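Local structure of Exo-arabinanase (Penicillium chrysogenum, 3A72) at residues 79-84 and 109-114; 73-78 and 131-136; 42-45 and 50-53. The protein probably hydrolyses alpha-L-arabinofuranosyl linkages of arabinan from chain ends and binds arabinobiose in a glycan pocket. All coordinates share one frame; numbering follows the deposited sequence.

Interaction 1: residues 79-84 and 109-114; sequences LRYQPF and TDLSST. With AHR (alpha-L-arabinofuranose), chain B.
Arg-80 reaches the loop 109-114 with its guanidinium group, one face of which lies under Thr-109 CA, 3.6 Å from the plane and displaced toward the rim. Arg-80 NH2 stands 3.3 Å from the backbone N of Thr-109, but both are donors, so this is proximity and not a bond. Glu-46 bridges the two residues: its OE2 forms a salt bridge with Arg-80 NH2 and its OE1 binds Thr-109 OG1. Equally, Arg-80 NE is held by Ile-107 O. Leu-111 contributes one methyl, CD2, which touches Arg-80 CD at 4.1 Å and Tyr-81 OH at 4.0 Å, crossing both side chains at about a right angle.

Tyr-81 turns a ring face to the arabinofuranose: C5 sits 3.7 Å above the plane over its centre, as expected of a CH-pi contact. Gln-82 NE2 donates to the sugar O5 at 2.9 Å, nearly straight at 170°. The bend at chi2 (138°) delivers the amide there, and Glu-151 N, bonded to OE1, fixes its rotation. On the far loop, Asp-110 OD1 accepts from Ser-112 N, an Asx turn, and also from Ser-112 OG.

Arg-80 and Tyr-81 both face Ser-105, a classic bulge at the corner between strands 79-80 and 82-87; the loop joins strands 100-106 and 114-121 of the sheet that holds 82-87.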
# COMPACT_ATOMS: atom_id res chain seq x y z
N LEU A 79 7.04 3.45 -15.29
CA LEU A 79 6.19 3.08 -14.12
C LEU A 79 7.05 3.27 -12.90
O LEU A 79 7.94 2.45 -12.61
CB LEU A 79 5.64 1.68 -14.26
CG LEU A 79 4.74 1.43 -15.47
CD1 LEU A 79 4.06 0.07 -15.36
CD2 LEU A 79 3.71 2.57 -15.68
N ARG A 80 6.89 4.42 -12.27
CA ARG A 80 7.90 5.00 -11.40
C ARG A 80 7.62 4.95 -9.92
O ARG A 80 8.51 4.62 -9.13
CB ARG A 80 8.14 6.47 -11.84
CG ARG A 80 9.36 7.11 -11.18
CD ARG A 80 9.62 8.55 -11.72
NE ARG A 80 9.69 8.54 -13.19
CZ ARG A 80 10.72 8.19 -13.91
NH1 ARG A 80 11.91 7.95 -13.34
NH2 ARG A 80 10.60 8.11 -15.23
N TYR A 81 6.39 5.32 -9.53
CA TYR A 81 6.03 5.46 -8.13
C TYR A 81 4.81 4.55 -7.78
O TYR A 81 3.88 4.39 -8.57
CB TYR A 81 5.64 6.86 -7.76
CG TYR A 81 6.75 7.89 -7.60
CD1 TYR A 81 8.11 7.55 -7.61
CD2 TYR A 81 6.40 9.24 -7.43
CE1 TYR A 81 9.09 8.54 -7.46
CE2 TYR A 81 7.35 10.20 -7.29
CZ TYR A 81 8.71 9.85 -7.31
OH TYR A 81 9.70 10.81 -7.14
N GLN A 82 4.86 4.06 -6.55
CA GLN A 82 3.66 3.62 -5.83
C GLN A 82 2.88 2.50 -6.52
O GLN A 82 1.70 2.58 -6.77
CB GLN A 82 2.76 4.84 -5.57
CG GLN A 82 3.48 5.87 -4.71
CD GLN A 82 3.29 7.31 -5.11
OE1 GLN A 82 2.30 7.67 -5.77
NE2 GLN A 82 4.21 8.16 -4.68
N PRO A 83 3.57 1.36 -6.76
CA PRO A 83 2.87 0.19 -7.29
C PRO A 83 1.92 -0.37 -6.25
O PRO A 83 1.97 -0.07 -5.05
CB PRO A 83 4.01 -0.81 -7.56
CG PRO A 83 5.03 -0.47 -6.50
CD PRO A 83 4.96 1.06 -6.43
N PHE A 84 1.04 -1.25 -6.70
CA PHE A 84 0.13 -2.01 -5.84
C PHE A 84 -0.30 -3.24 -6.59
O PHE A 84 -0.84 -3.14 -7.70
CB PHE A 84 -1.13 -1.18 -5.44
CG PHE A 84 -1.89 -1.89 -4.36
CD1 PHE A 84 -1.47 -1.81 -3.06
CD2 PHE A 84 -2.98 -2.70 -4.62
CE1 PHE A 84 -2.05 -2.48 -2.04
CE2 PHE A 84 -3.60 -3.39 -3.61
CZ PHE A 84 -3.16 -3.29 -2.31
N THR A 109 10.59 11.24 -16.31
CA THR A 109 11.78 11.49 -15.52
C THR A 109 11.78 12.87 -14.88
O THR A 109 12.26 13.05 -13.76
CB THR A 109 13.03 11.31 -16.40
OG1 THR A 109 13.05 10.01 -16.98
CG2 THR A 109 14.30 11.58 -15.58
N ASP A 110 11.22 13.86 -15.60
CA ASP A 110 11.17 15.24 -15.10
C ASP A 110 10.12 15.46 -14.01
O ASP A 110 10.01 16.60 -13.54
CB ASP A 110 11.02 16.23 -16.26
CG ASP A 110 9.68 16.16 -16.97
OD1 ASP A 110 8.76 15.46 -16.52
OD2 ASP A 110 9.58 16.82 -18.04
N LEU A 111 9.38 14.43 -13.60
CA LEU A 111 8.41 14.52 -12.51
C LEU A 111 7.26 15.45 -12.85
O LEU A 111 6.56 15.94 -11.95
CB LEU A 111 9.04 14.87 -11.16
CG LEU A 111 10.17 13.96 -10.72
CD1 LEU A 111 10.64 14.39 -9.32
CD2 LEU A 111 9.82 12.48 -10.72
N SER A 112 6.99 15.69 -14.13
CA SER A 112 6.04 16.73 -14.49
C SER A 112 4.58 16.33 -14.37
O SER A 112 3.72 17.22 -14.39
CB SER A 112 6.31 17.20 -15.93
OG SER A 112 6.21 16.12 -16.86
N SER A 113 4.26 15.06 -14.27
CA SER A 113 2.88 14.59 -14.22
C SER A 113 2.82 13.26 -13.49
O SER A 113 3.83 12.60 -13.33
CB SER A 113 2.30 14.48 -15.62
OG SER A 113 3.05 13.58 -16.43
N THR A 114 1.60 12.90 -13.12
CA THR A 114 1.28 11.63 -12.47
C THR A 114 0.10 10.98 -13.17
O THR A 114 -0.81 11.66 -13.63
CB THR A 114 0.98 11.86 -10.97
OG1 THR A 114 0.09 12.99 -10.83
CG2 THR A 114 2.23 12.12 -10.18
O5 AHR B . 6.61 7.05 -3.44
C5 AHR B . 7.67 7.98 -3.82
C4 AHR B . 7.58 9.20 -2.93
O4 AHR B . 6.31 9.88 -3.22
C3 AHR B . 8.61 10.26 -3.32
O3 AHR B . 9.88 10.03 -2.68
C2 AHR B . 7.95 11.52 -2.72
O2 AHR B . 8.37 12.73 -3.38
C1 AHR B . 6.45 11.28 -2.96

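Interaction 2: residues 73-78 and 131-136; sequences TVNGYG and VSHIAA
Van der Waals packing comes first: Val-74 and Asn-75 meet the imidazole of His-133. The Val-74 CG2 methyl lies obliquely against the ring. A chi1 of 58° sets CG2 anti to the backbone N, and this is the branch that meets the imidazole. The ring is probably turned over in the model, so the identity of its atoms carries no argument here.

The amide oxygen of Asn-75 approaches the same ring at its rim. Asn-75 OD1 lies near the plane of the imidazole, at its edge, with amide and ring planes 28° apart. The orientation of that amide is set from the other end, where Asn-75 ND2 donates to Ser-106 OG and Asp-115 OD2.

Ring contacts flank the pair. Within the loop an aliphatic carbon, Asn-75 CB, stands 3.4 Å above the plane of the Tyr-77 ring, over its centre, and on the strand side His-133 meets Phe-130 edge-to-face.

Side-chain-to-backbone bonds shape the loop. Asp-72 collects its amides, with OD1 taking Asn-75 N and OD2 taking Gly-78 N. Gly-76 has a positive phi (75°), and Gly-78 adopts angles at which a CB would press on the preceding carbonyl O. Backbone pairing shapes the strand instead: 131-136 carries two classic bulges, Val-131 and Ser-132 facing Leu-118, and Ile-134 and Ala-135 facing Ile-116.

This is a surface contact in which a loop lies beside the outermost strand of a four-stranded antiparallel sheet, one of six such sheets; that count and the sialidase-like family fit a six-bladed beta-propeller, with 129-137 as the outer strand of its blade.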
# COMPACT_ATOMS: atom_id res chain seq x y z
N THR A 73 3.98 0.69 -21.17
CA THR A 73 3.60 0.57 -22.55
C THR A 73 2.56 1.61 -22.97
O THR A 73 2.38 1.84 -24.16
CB THR A 73 3.04 -0.85 -22.84
OG1 THR A 73 1.91 -1.05 -22.02
CG2 THR A 73 4.11 -1.89 -22.60
N VAL A 74 1.86 2.22 -22.00
CA VAL A 74 0.79 3.15 -22.35
C VAL A 74 1.36 4.55 -22.62
O VAL A 74 0.94 5.18 -23.64
CB VAL A 74 -0.30 3.12 -21.30
CG1 VAL A 74 0.16 3.46 -19.91
CG2 VAL A 74 -1.42 4.05 -21.79
N ASN A 75 2.26 5.06 -21.79
CA ASN A 75 2.80 6.39 -21.96
C ASN A 75 4.26 6.45 -22.36
O ASN A 75 4.72 7.44 -22.90
CB ASN A 75 2.67 7.18 -20.66
CG ASN A 75 1.24 7.42 -20.23
OD1 ASN A 75 0.33 7.61 -21.05
ND2 ASN A 75 1.03 7.47 -18.92
N GLY A 76 5.04 5.44 -22.02
CA GLY A 76 6.44 5.45 -22.24
C GLY A 76 7.23 6.33 -21.27
O GLY A 76 8.40 6.58 -21.51
N TYR A 77 6.61 6.81 -20.23
CA TYR A 77 7.22 7.71 -19.25
C TYR A 77 8.08 6.95 -18.26
O TYR A 77 9.16 7.42 -17.84
CB TYR A 77 6.19 8.50 -18.46
CG TYR A 77 5.22 9.36 -19.24
CD1 TYR A 77 5.46 9.77 -20.55
CD2 TYR A 77 4.01 9.75 -18.69
CE1 TYR A 77 4.54 10.54 -21.24
CE2 TYR A 77 3.08 10.50 -19.35
CZ TYR A 77 3.34 10.89 -20.62
OH TYR A 77 2.37 11.65 -21.28
N GLY A 78 7.58 5.79 -17.83
CA GLY A 78 8.17 5.00 -16.75
C GLY A 78 7.14 4.73 -15.67
O GLY A 78 6.45 5.65 -15.21
N VAL A 131 -4.74 -2.01 -19.08
CA VAL A 131 -6.20 -2.01 -19.04
C VAL A 131 -6.78 -0.62 -19.10
O VAL A 131 -7.63 -0.35 -19.98
CB VAL A 131 -6.73 -2.78 -17.79
CG1 VAL A 131 -8.24 -2.80 -17.85
CG2 VAL A 131 -6.18 -4.19 -17.71
N SER A 132 -6.40 0.29 -18.19
CA SER A 132 -6.99 1.61 -18.20
C SER A 132 -6.13 2.58 -17.38
O SER A 132 -5.32 2.18 -16.54
CB SER A 132 -8.39 1.57 -17.66
OG SER A 132 -8.35 1.16 -16.34
N HIS A 133 -6.40 3.87 -17.63
CA HIS A 133 -6.00 4.90 -16.68
C HIS A 133 -7.06 4.98 -15.59
O HIS A 133 -8.25 4.96 -15.89
CB HIS A 133 -5.99 6.26 -17.35
CG HIS A 133 -5.01 6.38 -18.46
ND1 HIS A 133 -5.15 6.11 -19.83
CD2 HIS A 133 -3.75 6.77 -18.30
CE1 HIS A 133 -3.97 6.36 -20.44
NE2 HIS A 133 -3.09 6.76 -19.52
N ILE A 134 -6.63 5.10 -14.34
CA ILE A 134 -7.57 5.34 -13.22
C ILE A 134 -7.72 6.83 -13.00
O ILE A 134 -8.84 7.36 -13.00
CB ILE A 134 -7.06 4.60 -11.95
CG1 ILE A 134 -6.77 3.12 -12.23
CG2 ILE A 134 -8.07 4.80 -10.84
CD1 ILE A 134 -6.45 2.26 -11.04
N ALA A 135 -6.60 7.53 -12.79
CA ALA A 135 -6.63 8.93 -12.38
C ALA A 135 -5.29 9.55 -12.70
O ALA A 135 -4.27 8.94 -12.41
CB ALA A 135 -6.90 9.04 -10.88
N ALA A 136 -5.29 10.78 -13.21
CA ALA A 136 -4.06 11.47 -13.59
C ALA A 136 -4.05 12.86 -12.97
O ALA A 136 -5.10 13.45 -12.69
CB ALA A 136 -3.87 11.53 -15.07

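Interaction 3: residues 42-45 and 50-53; sequences NYSP and VYFP
Ser-44 and Tyr-51 meet through water 2, which Asn-42 also grips. The water accepts from Tyr-51 N at 3.0 Å and donates to Ser-44 OG at 2.8 Å; it can also donate to Asn-42 O at 2.8 Å, although more acceptors surround it than it has protons. Tyr-51 folds its ring back over the same water, whose O sits 3.3 Å above the ring centre. That follows from a chi1 of 56°, which swings the ring between the backbone N and the carbonyl carbon. Ser-44 makes a similar turn (chi1 58°), bringing OG in toward the water.

Water 1 completes the pattern: it accepts from Asn-42 N and can donate to Tyr-51 O at 2.8 Å, again with more acceptors nearby than protons. The N and O of Asn-42 thus each have a water standing between them and the backbone of Tyr-51. Beside these bridges, Val-50 CG1 presses against the carbonyls, 3.5 Å from Asn-42 O, and the same methyl also touches Ser-44 O and OG. Asn-42 CB packs on Pro-53 CD at 3.6 Å, while its amide plane is turned 40° from the Tyr-51 ring, to which it lies obliquely.

Tyr-43 is the centre of an inverse gamma turn closed by a weak bond from Ser-44 N to Asn-42 O; Glu-46, in the connecting loop, takes Val-50 N with its OE2.

Where strands 36-42 and 52-57 approach their connecting loop, water-mediated links therefore stand in place of direct backbone pairing at Tyr-51. The two waters bridge the backbone N and O of Asn-42 and Tyr-51, and Ser-44 OG, with methyl, methylene and pyrrolidine surfaces packed around them.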
# COMPACT_ATOMS: atom_id res chain seq x y z
N ASN A 42 11.60 0.98 -8.53
CA ASN A 42 12.91 0.46 -8.95
C ASN A 42 13.61 1.56 -9.71
O ASN A 42 13.25 1.88 -10.88
CB ASN A 42 12.66 -0.79 -9.77
CG ASN A 42 13.90 -1.60 -10.09
OD1 ASN A 42 14.39 -1.63 -11.29
ND2 ASN A 42 14.45 -2.20 -9.17
N TYR A 43 14.56 2.20 -9.07
CA TYR A 43 15.18 3.46 -9.56
C TYR A 43 16.40 3.16 -10.44
O TYR A 43 17.52 3.55 -10.18
CB TYR A 43 15.52 4.37 -8.40
CG TYR A 43 14.34 4.90 -7.63
CD1 TYR A 43 13.93 6.21 -7.79
CD2 TYR A 43 13.61 4.09 -6.74
CE1 TYR A 43 12.85 6.75 -7.11
CE2 TYR A 43 12.52 4.64 -6.05
CZ TYR A 43 12.15 5.95 -6.26
OH TYR A 43 11.08 6.51 -5.60
N SER A 44 16.14 2.49 -11.53
CA SER A 44 17.17 2.15 -12.51
C SER A 44 17.51 3.42 -13.31
O SER A 44 16.69 4.28 -13.57
CB SER A 44 16.72 1.01 -13.37
OG SER A 44 15.50 1.29 -14.06
N PRO A 45 18.78 3.50 -13.79
CA PRO A 45 19.12 4.62 -14.66
C PRO A 45 18.40 4.55 -15.98
O PRO A 45 18.18 3.47 -16.55
CB PRO A 45 20.64 4.39 -14.90
CG PRO A 45 21.08 3.28 -14.11
CD PRO A 45 19.90 2.57 -13.54
N VAL A 50 11.88 3.48 -16.45
CA VAL A 50 11.74 2.61 -15.28
C VAL A 50 10.47 1.73 -15.41
O VAL A 50 9.50 2.03 -16.10
CB VAL A 50 11.73 3.42 -13.98
CG1 VAL A 50 13.10 4.03 -13.70
CG2 VAL A 50 10.60 4.47 -13.96
N TYR A 51 10.54 0.60 -14.68
CA TYR A 51 9.52 -0.42 -14.69
C TYR A 51 9.30 -0.93 -13.28
O TYR A 51 10.13 -0.69 -12.39
CB TYR A 51 9.95 -1.61 -15.66
CG TYR A 51 11.31 -2.16 -15.24
CD1 TYR A 51 11.46 -3.08 -14.21
CD2 TYR A 51 12.46 -1.73 -15.84
CE1 TYR A 51 12.68 -3.55 -13.79
CE2 TYR A 51 13.70 -2.20 -15.44
CZ TYR A 51 13.80 -3.11 -14.41
OH TYR A 51 15.04 -3.55 -14.03
N PHE A 52 8.25 -1.70 -13.07
CA PHE A 52 8.04 -2.40 -11.80
C PHE A 52 8.44 -3.88 -11.93
O PHE A 52 7.82 -4.60 -12.70
CB PHE A 52 6.62 -2.31 -11.31
CG PHE A 52 6.15 -0.91 -10.96
CD1 PHE A 52 6.90 -0.07 -10.14
CD2 PHE A 52 4.93 -0.45 -11.44
CE1 PHE A 52 6.43 1.20 -9.82
CE2 PHE A 52 4.46 0.80 -11.10
CZ PHE A 52 5.22 1.63 -10.29
N PRO A 53 9.47 -4.32 -11.21
CA PRO A 53 9.87 -5.73 -11.27
C PRO A 53 8.89 -6.57 -10.47
O PRO A 53 8.36 -6.12 -9.49
CB PRO A 53 11.24 -5.74 -10.61
CG PRO A 53 11.22 -4.57 -9.69
CD PRO A 53 10.33 -3.53 -10.32
O HOH W 1 9.96 1.64 -10.88
O HOH W 2 13.08 0.29 -13.15

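Interaction 3 closes first along the chain, at the hairpin 36-42/52-57, and interaction 1 is nested inside the loop closed by interaction 2. The centres of interaction 1 and interaction 2 lie about 10 Å apart. From interaction 3 the centre of interaction 1 is about 11 Å away, and that of interaction 2 about 15 Å. Interactions 1 and 2 reach the same sheet, 82-87/100-106/114-121/129-137, while interaction 3 belongs to the preceding one, 23-30/36-42/52-57/65-70. Residues 73-80 pass between the two: Leu-79 N lies 3.0 Å from Val-50 O, a probable hydrogen bond. Together they trace a junction of what are probably adjacent propeller blades, running from the outer surface at interaction 2 to the glycan pocket at interaction 1.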